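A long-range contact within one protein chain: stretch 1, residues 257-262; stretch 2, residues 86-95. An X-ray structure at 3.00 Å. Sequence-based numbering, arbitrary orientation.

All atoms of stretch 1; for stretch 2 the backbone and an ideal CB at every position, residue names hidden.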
ATOM      1  N   GLU A 257      -8.583  -0.916   8.292  1.00 50.09           N
ATOM      2  CA  GLU A 257      -9.981  -0.638   7.985  1.00 50.08           C
ATOM      3  C   GLU A 257     -10.577  -1.787   7.178  1.00 49.67           C
ATOM      4  O   GLU A 257      -9.968  -2.244   6.197  1.00 49.48           O
ATOM      5  CB  GLU A 257     -10.101   0.661   7.192  1.00 50.44           C
ATOM      6  CG  GLU A 257     -11.433   1.377   7.362  1.00 51.67           C
ATOM      7  CD  GLU A 257     -11.402   2.393   8.487  1.00 54.03           C
ATOM      8  OE1 GLU A 257     -12.465   2.585   9.132  1.00 55.33           O
ATOM      9  OE2 GLU A 257     -10.319   2.999   8.727  1.00 54.46           O
ATOM     10  N   ILE A 258     -11.766  -2.236   7.589  1.00 49.00           N
ATOM     11  CA  ILE A 258     -12.416  -3.379   6.960  1.00 48.65           C
ATOM     12  C   ILE A 258     -13.844  -3.091   6.519  1.00 48.42           C
ATOM     13  O   ILE A 258     -14.721  -2.829   7.337  1.00 48.29           O
ATOM     14  CB  ILE A 258     -12.376  -4.624   7.868  1.00 48.71           C
ATOM     15  CG1 ILE A 258     -10.962  -5.194   7.909  1.00 48.29           C
ATOM     16  CG2 ILE A 258     -13.318  -5.703   7.355  1.00 49.33           C
ATOM     17  CD1 ILE A 258     -10.697  -6.026   9.097  1.00 46.76           C
ATOM     18  N   VAL A 259     -14.065  -3.165   5.211  1.00 48.35           N
ATOM     19  CA  VAL A 259     -15.383  -2.932   4.631  1.00 48.46           C
ATOM     20  C   VAL A 259     -15.948  -4.258   4.118  1.00 48.20           C
ATOM     21  O   VAL A 259     -15.244  -5.026   3.458  1.00 48.27           O
ATOM     22  CB  VAL A 259     -15.336  -1.872   3.509  1.00 48.57           C
ATOM     23  CG1 VAL A 259     -16.729  -1.254   3.301  1.00 49.05           C
ATOM     24  CG2 VAL A 259     -14.307  -0.773   3.838  1.00 48.77           C
ATOM     25  N   GLY A 260     -17.218  -4.518   4.421  1.00 47.86           N
ATOM     26  CA  GLY A 260     -17.724  -5.878   4.373  1.00 47.68           C
ATOM     27  C   GLY A 260     -18.992  -6.182   3.616  1.00 47.61           C
ATOM     28  O   GLY A 260     -20.071  -5.716   3.969  1.00 47.86           O
ATOM     29  N   GLY A 261     -18.855  -6.998   2.577  1.00 47.47           N
ATOM     30  CA  GLY A 261     -20.000  -7.535   1.867  1.00 47.29           C
ATOM     31  C   GLY A 261     -20.575  -6.618   0.815  1.00 47.10           C
ATOM     32  O   GLY A 261     -21.792  -6.507   0.690  1.00 47.25           O
ATOM     33  N   ILE A 262     -19.698  -5.964   0.062  1.00 46.95           N
ATOM     34  CA  ILE A 262     -20.100  -5.215  -1.113  1.00 46.96           C
ATOM     35  C   ILE A 262     -20.489  -6.226  -2.179  1.00 47.09           C
ATOM     36  O   ILE A 262     -19.642  -6.931  -2.733  1.00 47.18           O
ATOM     37  CB  ILE A 262     -18.974  -4.312  -1.625  1.00 46.89           C
ATOM     38  CG1 ILE A 262     -18.578  -3.299  -0.546  1.00 47.16           C
ATOM     39  CG2 ILE A 262     -19.404  -3.599  -2.901  1.00 47.05           C
ATOM     40  CD1 ILE A 262     -17.099  -2.893  -0.579  1.00 47.27           C
ATOM     41  N   UNK A  86     -22.215 -15.143   7.890  1.00 58.14           N
ATOM     42  CA  UNK A  86     -22.406 -13.693   7.937  1.00 57.81           C
ATOM     43  C   UNK A  86     -21.196 -12.900   7.469  1.00 57.59           C
ATOM     44  O   UNK A  86     -20.049 -13.283   7.709  1.00 57.46           O
ATOM     45  CB  UNK A  86     -22.761 -13.268   9.364  1.00 57.81           C
ATOM     46  N   UNK A  87     -21.482 -11.791   6.794  1.00 57.43           N
ATOM     47  CA  UNK A  87     -20.473 -10.820   6.383  1.00 57.17           C
ATOM     48  C   UNK A  87     -19.632 -10.372   7.579  1.00 56.91           C
ATOM     49  O   UNK A  87     -18.421 -10.219   7.459  1.00 56.87           O
ATOM     50  CB  UNK A  87     -21.136  -9.612   5.718  1.00 57.17           C
ATOM     51  N   UNK A  88     -20.284 -10.187   8.730  1.00 56.65           N
ATOM     52  CA  UNK A  88     -19.618  -9.808   9.984  1.00 56.36           C
ATOM     53  C   UNK A  88     -18.549 -10.807  10.393  1.00 55.74           C
ATOM     54  O   UNK A  88     -17.475 -10.413  10.850  1.00 55.71           O
ATOM     55  CB  UNK A  88     -20.647  -9.674  11.109  1.00 56.36           C
ATOM     56  N   UNK A  89     -18.853 -12.094  10.236  1.00 54.97           N
ATOM     57  CA  UNK A  89     -17.903 -13.155  10.558  1.00 54.27           C
ATOM     58  C   UNK A  89     -16.712 -13.169   9.601  1.00 53.68           C
ATOM     59  O   UNK A  89     -15.576 -13.350  10.032  1.00 53.60           O
ATOM     60  CB  UNK A  89     -18.607 -14.513  10.530  1.00 54.27           C
ATOM     61  N   UNK A  90     -16.973 -12.966   8.312  1.00 52.96           N
ATOM     62  CA  UNK A  90     -15.907 -12.876   7.311  1.00 52.36           C
ATOM     63  C   UNK A  90     -15.017 -11.656   7.544  1.00 52.22           C
ATOM     64  O   UNK A  90     -13.809 -11.736   7.383  1.00 52.11           O
ATOM     65  CB  UNK A  90     -16.507 -12.821   5.905  1.00 52.36           C
ATOM     66  N   UNK A  91     -15.624 -10.533   7.916  1.00 52.20           N
ATOM     67  CA  UNK A  91     -14.881  -9.340   8.304  1.00 52.27           C
ATOM     68  C   UNK A  91     -13.996  -9.650   9.509  1.00 52.25           C
ATOM     69  O   UNK A  91     -12.808  -9.361   9.497  1.00 52.20           O
ATOM     70  CB  UNK A  91     -15.835  -8.186   8.619  1.00 52.27           C
ATOM     71  N   UNK A  92     -14.581 -10.251  10.540  1.00 52.45           N
ATOM     72  CA  UNK A  92     -13.832 -10.658  11.730  1.00 52.60           C
ATOM     73  C   UNK A  92     -12.667 -11.584  11.368  1.00 52.44           C
ATOM     74  O   UNK A  92     -11.603 -11.529  11.990  1.00 52.49           O
ATOM     75  CB  UNK A  92     -14.762 -11.353  12.727  1.00 52.60           C
ATOM     76  N   UNK A  93     -12.876 -12.418  10.351  1.00 52.21           N
ATOM     77  CA  UNK A  93     -11.847 -13.323   9.867  1.00 52.00           C
ATOM     78  C   UNK A  93     -10.650 -12.536   9.360  1.00 51.88           C
ATOM     79  O   UNK A  93      -9.524 -12.815   9.762  1.00 51.89           O
ATOM     80  CB  UNK A  93     -12.399 -14.228   8.764  1.00 52.00           C
ATOM     81  N   UNK A  94     -10.891 -11.559   8.485  1.00 51.80           N
ATOM     82  CA  UNK A  94      -9.807 -10.712   7.978  1.00 52.06           C
ATOM     83  C   UNK A  94      -9.194  -9.799   9.036  1.00 52.01           C
ATOM     84  O   UNK A  94      -7.990  -9.588   9.036  1.00 51.93           O
ATOM     85  CB  UNK A  94     -10.325  -9.857   6.820  1.00 52.06           C
ATOM     86  N   UNK A  95     -10.021  -9.299   9.954  1.00 52.43           N
ATOM     87  CA  UNK A  95      -9.570  -8.474  11.086  1.00 52.69           C
ATOM     88  C   UNK A  95      -8.571  -9.234  11.946  1.00 52.77           C
ATOM     89  O   UNK A  95      -7.529  -8.693  12.325  1.00 52.86           O
ATOM     90  CB  UNK A  95     -10.761  -8.030  11.938  1.00 52.69           C
TER

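The helix of stretch 2 runs against the strand with its axis 7.5 Å away at closest, the two N-to-C directions 144° apart. I258 reaches toward the helix, V259 turns away, and G260 and G261 present bare backbone where any side chain would point at the helix.

Position 86 lies just before the first turn, extended (phi/psi -52/144), with its CB beyond reach of the strand. Serine, threonine, aspartate or asparagine could cap the free amides of the helix start. The residue is T86, and its OG1 accepts from the backbone N of position 88 at 3.0 Å, a capping bond.

Position 87 opens the helix with its CB aimed at the glycine pair, 4.5 Å from G261 CA and 4.4 Å from G260 O. A short or slender side chain fits; aspartate, serine, asparagine or alanine would all be plausible, and a first-turn acid also suits the helix dipole. D87 is found, its OD1 3.3 Å from G261 CA. An ideal CB on G261 would lie 1.9 Å from D87 OD1. The positive phi of G261 favours glycine independently. This is packing against bare backbone, without a hydrogen bond.

Position 88 points away, into space the strand leaves empty, and a polar residue, particularly an acid this early in the helix, is reasonable. It is E88, whose end comes nearer the strand, but its OE2 stays 5.8 Å from G260 O.

Positions 89 and 90 have CBs out of reach, so helix formers of many kinds would do. They are A89 and V90.

Position 91 faces the strand squarely, its CB 3.8 Å from I258 CG2 and 5.2 Å from G260 CA. Ahead lies a groove walled by the isoleucine and floored by glycine backbone, suited to a long, flexible aliphatic stem: methionine, leucine, lysine or arginine. K91 fills it. Its CG packs 3.7 Å from I258 CG2 and its CD rests 3.5 Å from G260 CA, while chi3 at 90° turns the end of the chain across the strand. A CB on G260 would fall 2.0 Å from K91 CD, so the lysine uses that space.

Position 92 points away and tolerates most polar residues; it is E92. Position 93 points sideways with nothing of the strand within 5.5 Å of its CB, so polar and apolar residues serve alike; it is L93, whose end leads away.

Position 94 points toward the strand, its CB 4.5 Å from I258 CD1, inviting valine, leucine or isoleucine. I94 answers, though its closest contact is made by its backbone, C to I258 CD1 at 4.1 Å.

Position 95 is tighter: CA-to-CB points sideways, and CB itself sits 3.5 Å from I258 CD1, so glycine, alanine or a longer chain whose end turns off the strand would suit. R95 is of the last kind: its end leads away, its CA stands 3.3 Å from I258 CD1, and its NH2 forms a salt bridge with E92 OE2 at 2.7 Å.

Stretch 2 86-95: TDEAVKELIR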
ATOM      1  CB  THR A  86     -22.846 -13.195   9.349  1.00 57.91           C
ATOM      2  OG1 THR A  86     -22.810 -11.759   9.394  1.00 57.75           O
ATOM      3  CG2 THR A  86     -21.950 -13.758  10.453  1.00 57.85           C
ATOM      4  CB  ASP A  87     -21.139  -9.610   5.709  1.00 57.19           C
ATOM      5  CG  ASP A  87     -22.066 -10.001   4.551  1.00 57.50           C
ATOM      6  OD1 ASP A  87     -22.241  -9.168   3.635  1.00 57.56           O
ATOM      7  OD2 ASP A  87     -22.627 -11.125   4.551  1.00 57.83           O
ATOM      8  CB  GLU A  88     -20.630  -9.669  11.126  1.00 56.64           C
ATOM      9  CG  GLU A  88     -21.370  -8.336  11.170  1.00 57.84           C
ATOM     10  CD  GLU A  88     -22.401  -8.185  10.057  1.00 59.09           C
ATOM     11  OE1 GLU A  88     -23.415  -8.929  10.068  1.00 58.56           O
ATOM     12  OE2 GLU A  88     -22.186  -7.315   9.178  1.00 59.68           O
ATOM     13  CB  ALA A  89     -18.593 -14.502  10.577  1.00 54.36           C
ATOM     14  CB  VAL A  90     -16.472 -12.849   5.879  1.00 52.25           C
ATOM     15  CG1 VAL A  90     -15.356 -12.670   4.859  1.00 51.68           C
ATOM     16  CG2 VAL A  90     -17.247 -14.124   5.598  1.00 52.29           C
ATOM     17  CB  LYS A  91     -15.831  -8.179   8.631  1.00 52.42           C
ATOM     18  CG  LYS A  91     -16.492  -7.524   7.415  1.00 52.62           C
ATOM     19  CD  LYS A  91     -17.811  -6.817   7.771  1.00 52.47           C
ATOM     20  CE  LYS A  91     -17.592  -5.364   8.159  1.00 53.11           C
ATOM     21  NZ  LYS A  91     -18.874  -4.617   8.214  1.00 52.95           N
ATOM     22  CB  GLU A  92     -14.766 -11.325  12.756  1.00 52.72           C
ATOM     23  CG  GLU A  92     -14.147 -11.610  14.136  1.00 53.58           C
ATOM     24  CD  GLU A  92     -13.473 -10.390  14.779  1.00 55.26           C
ATOM     25  OE1 GLU A  92     -13.786  -9.233  14.406  1.00 55.88           O
ATOM     26  OE2 GLU A  92     -12.619 -10.591  15.668  1.00 55.75           O
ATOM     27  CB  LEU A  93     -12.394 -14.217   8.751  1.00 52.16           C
ATOM     28  CG  LEU A  93     -11.988 -15.693   8.643  1.00 52.21           C
ATOM     29  CD1 LEU A  93     -12.456 -16.242   7.310  1.00 52.55           C
ATOM     30  CD2 LEU A  93     -10.492 -15.921   8.802  1.00 52.72           C
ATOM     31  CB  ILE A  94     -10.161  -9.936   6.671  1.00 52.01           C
ATOM     32  CG1 ILE A  94     -11.679  -9.806   6.478  1.00 52.51           C
ATOM     33  CG2 ILE A  94      -9.631 -10.690   5.461  1.00 52.81           C
ATOM     34  CD1 ILE A  94     -12.090  -9.596   5.011  1.00 52.15           C
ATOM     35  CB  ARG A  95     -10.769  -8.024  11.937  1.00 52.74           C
ATOM     36  CG  ARG A  95     -10.645  -6.618  12.531  1.00 53.07           C
ATOM     37  CD  ARG A  95     -10.328  -6.665  14.008  1.00 54.26           C
ATOM     38  NE  ARG A  95     -11.497  -7.043  14.798  1.00 54.93           N
ATOM     39  CZ  ARG A  95     -11.449  -7.709  15.949  1.00 55.27           C
ATOM     40  NH1 ARG A  95     -10.284  -8.089  16.458  1.00 55.57           N
ATOM     41  NH2 ARG A  95     -12.573  -8.004  16.591  1.00 54.81           N
TER
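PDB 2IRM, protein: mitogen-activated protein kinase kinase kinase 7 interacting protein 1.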